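Local coordinates for secondary thiamine-phosphate synthase enzyme (Thermus thermophilus, PDB 2CU5), which is of unproven function but, as a UPF0047 (YjbQ) family member, probably has thiamine-phosphate synthase activity and assembles from three chains, at residues H40-L45 and E115-R120. Residues are numbered along the deposited sequence; the frame is centred on the assembly and turned at random.
Sequences HTTCGL and EFDGPR
Cys43 and Glu115 face each other as a non-hydrogen-bonded antiparallel pair, CA to CA 4.6 Å, where strand 43-48, outermost of the three within this chain, meets strand 110-115 of an antiparallel sheet. Both side chains lie on the same face of the sheet, and Glu115, its chain bent at chi2 (62°), folds back until OE2 is 3.7 Å from Cys43 CB. Glu115 OE2 accepts a hydrogen bond from Asp117 N at 2.8 Å, met on the anti side of the carboxylate, 34° out of its plane, which ties the loop leaving the strand back to Glu115. OE1 is taken by a salt bridge to Arg122 and a hydrogen bond to Thr11 OG1. Buried Thr42 is the packed centre: its O lies 3.4 Å from Glu115 OE2, two acceptors with no bond between them, and takes a weak hydrogen bond of 3.5 Å from Phe116 N, while its CB packs on Asp117 CB. The Phe116 ring lies obliquely along the backbone, CD2 3.9 Å from Cys43 CA and CE2 4.0 Å from Gly44 N; Lys86 and Thr90 of helix 81-90 also touch it. Toward solvent the contact thins to partly exposed Asp117 and exposed Arg120, whose guanidinium has Thr42 OG1, hydrogen-bonded to Arg122, over one face, offset toward the rim. Arg120 grips Asp117 side-on after the cis peptide bond before Pro119: NE binds Asp117 O at 2.9 Å, close to the guanidinium plane, and NH1 makes a salt bridge to OD2, meeting that oxygen from above the carboxylate plane, 44° out of it.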
ATOM      1  N   HIS A  40      12.242   6.668  -3.897  1.00 17.30           N
ATOM      2  CA  HIS A  40      13.138   5.558  -4.199  1.00 17.14           C
ATOM      3  C   HIS A  40      12.360   4.328  -4.656  1.00 18.07           C
ATOM      4  O   HIS A  40      11.155   4.228  -4.429  1.00 16.95           O
ATOM      5  CB  HIS A  40      13.946   5.216  -2.947  1.00 16.07           C
ATOM      6  CG  HIS A  40      14.689   6.384  -2.376  1.00 18.31           C
ATOM      7  ND1 HIS A  40      15.719   7.010  -3.046  1.00 17.58           N
ATOM      8  CD2 HIS A  40      14.545   7.046  -1.205  1.00 19.99           C
ATOM      9  CE1 HIS A  40      16.178   8.007  -2.310  1.00 20.24           C
ATOM     10  NE2 HIS A  40      15.482   8.050  -1.188  1.00 19.68           N
ATOM     11  N   THR A  41      13.057   3.387  -5.285  1.00 17.80           N
ATOM     12  CA  THR A  41      12.408   2.176  -5.782  1.00 17.86           C
ATOM     13  C   THR A  41      12.904   0.892  -5.123  1.00 18.57           C
ATOM     14  O   THR A  41      12.426  -0.195  -5.451  1.00 17.29           O
ATOM     15  CB  THR A  41      12.604   2.030  -7.301  1.00 19.21           C
ATOM     16  OG1 THR A  41      14.006   1.923  -7.588  1.00 21.01           O
ATOM     17  CG2 THR A  41      12.030   3.238  -8.032  1.00 19.55           C
ATOM     18  N   THR A  42      13.856   1.009  -4.200  1.00 17.96           N
ATOM     19  CA  THR A  42      14.393  -0.166  -3.522  1.00 17.59           C
ATOM     20  C   THR A  42      14.310  -0.120  -1.997  1.00 17.00           C
ATOM     21  O   THR A  42      15.087  -0.765  -1.293  1.00 16.36           O
ATOM     22  CB  THR A  42      15.850  -0.451  -3.967  1.00 18.51           C
ATOM     23  OG1 THR A  42      16.650   0.728  -3.822  1.00 19.04           O
ATOM     24  CG2 THR A  42      15.867  -0.894  -5.425  1.00 17.49           C
ATOM     25  N   CYS A  43      13.362   0.666  -1.496  1.00 17.90           N
ATOM     26  CA  CYS A  43      13.094   0.769  -0.065  1.00 17.07           C
ATOM     27  C   CYS A  43      11.617   1.140   0.046  1.00 16.12           C
ATOM     28  O   CYS A  43      10.981   1.465  -0.958  1.00 17.80           O
ATOM     29  CB  CYS A  43      13.984   1.825   0.612  1.00 17.12           C
ATOM     30  SG  CYS A  43      13.668   3.545   0.158  1.00 20.39           S
ATOM     31  N   GLY A  44      11.057   1.068   1.249  1.00 17.30           N
ATOM     32  CA  GLY A  44       9.652   1.407   1.402  1.00 18.33           C
ATOM     33  C   GLY A  44       9.320   2.060   2.728  1.00 18.07           C
ATOM     34  O   GLY A  44      10.198   2.299   3.553  1.00 18.23           O
ATOM     35  N   LEU A  45       8.040   2.367   2.917  1.00 17.86           N
ATOM     36  CA  LEU A  45       7.558   2.977   4.153  1.00 17.17           C
ATOM     37  C   LEU A  45       6.434   2.106   4.679  1.00 17.26           C
ATOM     38  O   LEU A  45       5.565   1.681   3.921  1.00 15.58           O
ATOM     39  CB  LEU A  45       7.020   4.386   3.898  1.00 16.06           C
ATOM     40  CG  LEU A  45       8.042   5.469   3.560  1.00 14.51           C
ATOM     41  CD1 LEU A  45       7.314   6.738   3.138  1.00 15.69           C
ATOM     42  CD2 LEU A  45       8.941   5.717   4.770  1.00 16.32           C
ATOM     43  N   GLU A 115      14.362  -0.487   4.548  1.00 16.28           N
ATOM     44  CA  GLU A 115      15.483  -0.554   3.613  1.00 17.53           C
ATOM     45  C   GLU A 115      15.739  -1.983   3.139  1.00 17.62           C
ATOM     46  O   GLU A 115      15.957  -2.876   3.953  1.00 18.59           O
ATOM     47  CB  GLU A 115      16.760  -0.022   4.268  1.00 17.29           C
ATOM     48  CG  GLU A 115      17.971  -0.106   3.352  1.00 17.16           C
ATOM     49  CD  GLU A 115      17.804   0.733   2.098  1.00 17.22           C
ATOM     50  OE1 GLU A 115      18.186   1.924   2.122  1.00 18.59           O
ATOM     51  OE2 GLU A 115      17.280   0.208   1.088  1.00 16.02           O
ATOM     52  N   PHE A 116      15.731  -2.184   1.825  1.00 18.18           N
ATOM     53  CA  PHE A 116      15.969  -3.510   1.258  1.00 18.86           C
ATOM     54  C   PHE A 116      17.239  -3.558   0.407  1.00 19.52           C
ATOM     55  O   PHE A 116      17.638  -4.628  -0.050  1.00 19.58           O
ATOM     56  CB  PHE A 116      14.772  -3.940   0.403  1.00 18.04           C
ATOM     57  CG  PHE A 116      13.450  -3.840   1.115  1.00 17.31           C
ATOM     58  CD1 PHE A 116      13.212  -4.569   2.275  1.00 16.70           C
ATOM     59  CD2 PHE A 116      12.439  -3.021   0.616  1.00 16.96           C
ATOM     60  CE1 PHE A 116      11.985  -4.489   2.932  1.00 15.39           C
ATOM     61  CE2 PHE A 116      11.207  -2.932   1.264  1.00 12.93           C
ATOM     62  CZ  PHE A 116      10.981  -3.666   2.422  1.00 14.04           C
ATOM     63  N   ASP A 117      17.875  -2.409   0.189  1.00 18.68           N
ATOM     64  CA  ASP A 117      19.095  -2.384  -0.616  1.00 19.30           C
ATOM     65  C   ASP A 117      20.085  -1.302  -0.190  1.00 18.28           C
ATOM     66  O   ASP A 117      20.467  -0.450  -0.990  1.00 18.30           O
ATOM     67  CB  ASP A 117      18.735  -2.220  -2.098  1.00 20.87           C
ATOM     68  CG  ASP A 117      19.944  -2.352  -3.013  1.00 24.51           C
ATOM     69  OD1 ASP A 117      20.822  -3.189  -2.722  1.00 23.82           O
ATOM     70  OD2 ASP A 117      20.011  -1.627  -4.025  1.00 26.75           O
ATOM     71  N   GLY A 118      20.500  -1.351   1.072  1.00 18.50           N
ATOM     72  CA  GLY A 118      21.441  -0.374   1.584  1.00 18.55           C
ATOM     73  C   GLY A 118      22.847  -0.942   1.668  1.00 19.22           C
ATOM     74  O   GLY A 118      23.157  -1.927   0.998  1.00 18.85           O
ATOM     75  N   PRO A 119      23.731  -0.339   2.477  1.00 20.05           N
ATOM     76  CA  PRO A 119      23.435   0.840   3.293  1.00 19.72           C
ATOM     77  C   PRO A 119      23.437   2.091   2.424  1.00 19.09           C
ATOM     78  O   PRO A 119      24.224   2.200   1.487  1.00 19.48           O
ATOM     79  CB  PRO A 119      24.575   0.840   4.307  1.00 19.96           C
ATOM     80  CG  PRO A 119      25.725   0.345   3.481  1.00 20.40           C
ATOM     81  CD  PRO A 119      25.110  -0.809   2.713  1.00 20.88           C
ATOM     82  N   ARG A 120      22.545   3.026   2.731  1.00 19.56           N
ATOM     83  CA  ARG A 120      22.460   4.269   1.974  1.00 20.25           C
ATOM     84  C   ARG A 120      22.021   5.392   2.900  1.00 17.65           C
ATOM     85  O   ARG A 120      21.928   5.220   4.112  1.00 16.16           O
ATOM     86  CB  ARG A 120      21.413   4.167   0.862  1.00 21.32           C
ATOM     87  CG  ARG A 120      21.526   2.978  -0.070  1.00 25.53           C
ATOM     88  CD  ARG A 120      20.715   3.257  -1.313  1.00 25.70           C
ATOM     89  NE  ARG A 120      20.692   2.143  -2.248  1.00 26.35           N
ATOM     90  CZ  ARG A 120      20.435   2.281  -3.542  1.00 28.70           C
ATOM     91  NH1 ARG A 120      20.421   1.222  -4.341  1.00 30.23           N
ATOM     92  NH2 ARG A 120      20.211   3.489  -4.041  1.00 28.02           N
TER